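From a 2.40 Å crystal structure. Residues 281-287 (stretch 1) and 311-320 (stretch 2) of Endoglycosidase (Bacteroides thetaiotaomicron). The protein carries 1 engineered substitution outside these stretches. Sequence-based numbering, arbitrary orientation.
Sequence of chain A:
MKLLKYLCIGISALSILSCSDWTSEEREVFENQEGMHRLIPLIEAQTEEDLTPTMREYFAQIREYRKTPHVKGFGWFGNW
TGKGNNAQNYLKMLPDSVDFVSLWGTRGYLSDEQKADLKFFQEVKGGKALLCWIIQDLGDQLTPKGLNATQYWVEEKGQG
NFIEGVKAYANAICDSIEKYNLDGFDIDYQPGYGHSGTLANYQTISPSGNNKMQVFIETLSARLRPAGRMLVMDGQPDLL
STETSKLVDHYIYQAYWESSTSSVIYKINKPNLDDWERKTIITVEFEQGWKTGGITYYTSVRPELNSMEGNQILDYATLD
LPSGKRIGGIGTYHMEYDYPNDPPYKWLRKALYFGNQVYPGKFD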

# COMPACT_ATOMS: atom_id res chain seq x y z
N ILE A 281 1.16 -8.51 -1.78
CA ILE A 281 1.66 -7.52 -2.78
C ILE A 281 3.18 -7.54 -2.70
O ILE A 281 3.71 -7.45 -1.59
N ILE A 282 3.86 -7.67 -3.84
CA ILE A 282 5.34 -7.61 -3.88
C ILE A 282 5.74 -6.34 -4.63
O ILE A 282 5.09 -5.99 -5.63
N THR A 283 6.75 -5.67 -4.11
CA THR A 283 7.13 -4.31 -4.51
C THR A 283 8.61 -4.28 -4.86
O THR A 283 9.44 -5.03 -4.27
N VAL A 284 8.90 -3.39 -5.78
CA VAL A 284 10.26 -3.19 -6.30
C VAL A 284 10.72 -1.75 -5.97
O VAL A 284 9.87 -0.92 -5.52
N GLU A 285 12.03 -1.49 -6.07
CA GLU A 285 12.66 -0.27 -5.48
C GLU A 285 12.99 0.71 -6.61
O GLU A 285 13.93 0.44 -7.39
N PHE A 286 12.21 1.79 -6.67
CA PHE A 286 12.10 2.66 -7.87
C PHE A 286 12.85 3.98 -7.66
O PHE A 286 13.20 4.60 -8.68
N GLU A 287 13.15 4.36 -6.41
CA GLU A 287 14.18 5.38 -6.08
C GLU A 287 15.47 5.03 -6.85
O GLU A 287 16.08 5.95 -7.39
N ASN A 311 12.69 -7.24 -16.02
CA ASN A 311 12.17 -8.62 -15.83
C ASN A 311 11.80 -8.84 -14.35
O ASN A 311 10.86 -9.59 -14.14
N GLN A 312 12.40 -8.14 -13.38
CA GLN A 312 11.96 -8.14 -11.95
C GLN A 312 10.49 -7.76 -11.91
O GLN A 312 9.67 -8.62 -11.58
N ILE A 313 10.11 -6.54 -12.25
CA ILE A 313 8.69 -6.09 -12.07
C ILE A 313 7.74 -6.93 -12.93
O ILE A 313 6.53 -7.03 -12.61
N LEU A 314 8.20 -7.53 -14.02
CA LEU A 314 7.23 -8.21 -14.91
C LEU A 314 7.02 -9.61 -14.38
O LEU A 314 5.88 -10.11 -14.50
N ASP A 315 8.09 -10.21 -13.83
CA ASP A 315 8.01 -11.52 -13.16
C ASP A 315 7.01 -11.38 -12.02
O ASP A 315 6.09 -12.22 -11.92
N TYR A 316 7.17 -10.32 -11.22
CA TYR A 316 6.30 -10.10 -10.04
C TYR A 316 4.84 -10.08 -10.50
O TYR A 316 3.97 -10.79 -10.01
N ALA A 317 4.54 -9.27 -11.50
CA ALA A 317 3.14 -9.04 -11.90
C ALA A 317 2.53 -10.35 -12.39
O ALA A 317 1.31 -10.42 -12.33
N THR A 318 3.33 -11.28 -12.92
CA THR A 318 2.81 -12.49 -13.59
C THR A 318 3.07 -13.74 -12.72
O THR A 318 2.97 -14.85 -13.29
N LEU A 319 3.37 -13.55 -11.42
CA LEU A 319 3.91 -14.58 -10.50
C LEU A 319 2.80 -15.57 -10.17
O LEU A 319 1.88 -15.17 -9.43
N ASP A 320 2.86 -16.76 -10.77
CA ASP A 320 2.01 -17.94 -10.47
C ASP A 320 2.66 -18.61 -9.28
O ASP A 320 3.79 -19.02 -9.42

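Strand 281-285 and helix 311-317 run nearly antiparallel, at 174°, with their axes 8.9 Å apart at the closest. Alternation along the strand turns Ile-282 and Val-284 toward the helix and Thr-283 away. From the helix, Gln-312, Ile-313 and Tyr-316 point back. No hydrogen bond crosses the contact; the packing is mainly apolar.

Ile-282 has chi1 p, at 35°, and chi2 t. With chi2 t, CD1 of Ile-282 lies 3.5 Å from CB of Tyr-316 and 3.6 Å from CD2 of Leu-319. Leu-319 (t, p) lies just past the helix and also points toward the strand.

Val-284 has chi1 p. Val-284 CG1 lies 3.8 Å from CD1 of Ile-313. Ile-313 is t, t, and Ile-313 CD1 also reaches CZ of Phe-286, at 4.1 Å. The chi1 of Phe-286, -107°, falls between wells; its CB starts sideways, but the ring end comes nearer the helix.

Tyr-316 has chi1 m. Its ring edge meets the strand backbone, with Tyr-316 CE2 4.0 Å from O of Thr-283. Tyr-316 OH is hydrogen-bonded elsewhere in the structure, as are both amide ends of Gln-312 (t, t). Thr-283 (p) also bonds elsewhere through OG1. CB of Glu-285 starts sideways; the side chain (chi1 t) ends farther from helix 311-317 and caps a backbone N of the helix that follows.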

# COMPACT_ATOMS: atom_id res chain seq x y z
CB ILE A 281 1.04 -6.13 -2.53
CG1 ILE A 281 -0.37 -6.06 -3.11
CG2 ILE A 281 1.89 -5.04 -3.13
CD1 ILE A 281 -1.26 -5.07 -2.42
CB ILE A 282 5.94 -8.88 -4.48
CG1 ILE A 282 5.08 -9.47 -5.60
CG2 ILE A 282 6.15 -9.87 -3.36
CD1 ILE A 282 5.76 -10.60 -6.37
CB THR A 283 6.81 -3.27 -3.43
OG1 THR A 283 7.71 -3.44 -2.32
CG2 THR A 283 5.36 -3.36 -3.01
CB VAL A 284 10.23 -3.58 -7.78
CG1 VAL A 284 9.50 -2.56 -8.61
CG2 VAL A 284 11.64 -3.83 -8.28
CB GLU A 285 13.80 -0.71 -4.55
CG GLU A 285 14.94 0.26 -4.34
CD GLU A 285 14.65 1.74 -4.17
OE1 GLU A 285 14.63 2.22 -3.01
OE2 GLU A 285 14.54 2.40 -5.23
CB PHE A 286 10.62 2.81 -8.25
CG PHE A 286 10.24 2.04 -9.49
CD1 PHE A 286 10.93 0.90 -9.85
CD2 PHE A 286 9.22 2.49 -10.30
CE1 PHE A 286 10.61 0.22 -11.00
CE2 PHE A 286 8.89 1.80 -11.45
CZ PHE A 286 9.58 0.66 -11.80
CB GLU A 287 14.30 5.46 -4.56
CG GLU A 287 15.46 6.28 -4.03
CD GLU A 287 15.27 6.73 -2.58
OE1 GLU A 287 14.79 7.85 -2.39
OE2 GLU A 287 15.55 5.93 -1.65
CB ASN A 311 13.07 -9.66 -16.49
CG ASN A 311 14.41 -9.80 -15.82
OD1 ASN A 311 14.81 -8.89 -15.10
ND2 ASN A 311 15.07 -10.93 -16.03
CB GLN A 312 12.81 -7.22 -11.04
CG GLN A 312 12.44 -7.25 -9.56
CD GLN A 312 13.46 -6.65 -8.61
OE1 GLN A 312 13.70 -5.44 -8.51
NE2 GLN A 312 14.07 -7.51 -7.83
CB ILE A 313 8.52 -4.58 -12.34
CG1 ILE A 313 7.15 -4.10 -11.84
CG2 ILE A 313 8.75 -4.28 -13.81
CD1 ILE A 313 7.06 -2.62 -11.55
CB LEU A 314 7.74 -8.22 -16.35
CG LEU A 314 7.99 -6.84 -16.97
CD1 LEU A 314 8.56 -6.99 -18.37
CD2 LEU A 314 6.72 -6.03 -17.01
CB ASP A 315 9.36 -11.98 -12.63
CG ASP A 315 9.35 -13.42 -12.14
OD1 ASP A 315 8.81 -14.30 -12.89
OD2 ASP A 315 9.83 -13.63 -11.01
CB TYR A 316 6.73 -8.84 -9.29
CG TYR A 316 8.03 -8.94 -8.55
CD1 TYR A 316 8.99 -9.91 -8.84
CD2 TYR A 316 8.33 -8.06 -7.52
CE1 TYR A 316 10.20 -9.99 -8.14
CE2 TYR A 316 9.54 -8.10 -6.84
CZ TYR A 316 10.49 -9.05 -7.16
OH TYR A 316 11.67 -9.09 -6.49
CB ALA A 317 3.08 -7.97 -12.97
CB THR A 318 3.46 -12.72 -14.95
OG1 THR A 318 4.85 -12.87 -14.70
CG2 THR A 318 3.24 -11.58 -15.93
CB LEU A 319 4.39 -13.92 -9.22
CG LEU A 319 5.13 -14.84 -8.27
CD1 LEU A 319 6.44 -15.27 -8.85
CD2 LEU A 319 5.39 -14.15 -6.95
CB ASP A 320 1.91 -18.84 -11.70
CG ASP A 320 1.05 -18.19 -12.78
OD1 ASP A 320 0.22 -17.30 -12.39
OD2 ASP A 320 1.14 -18.64 -13.97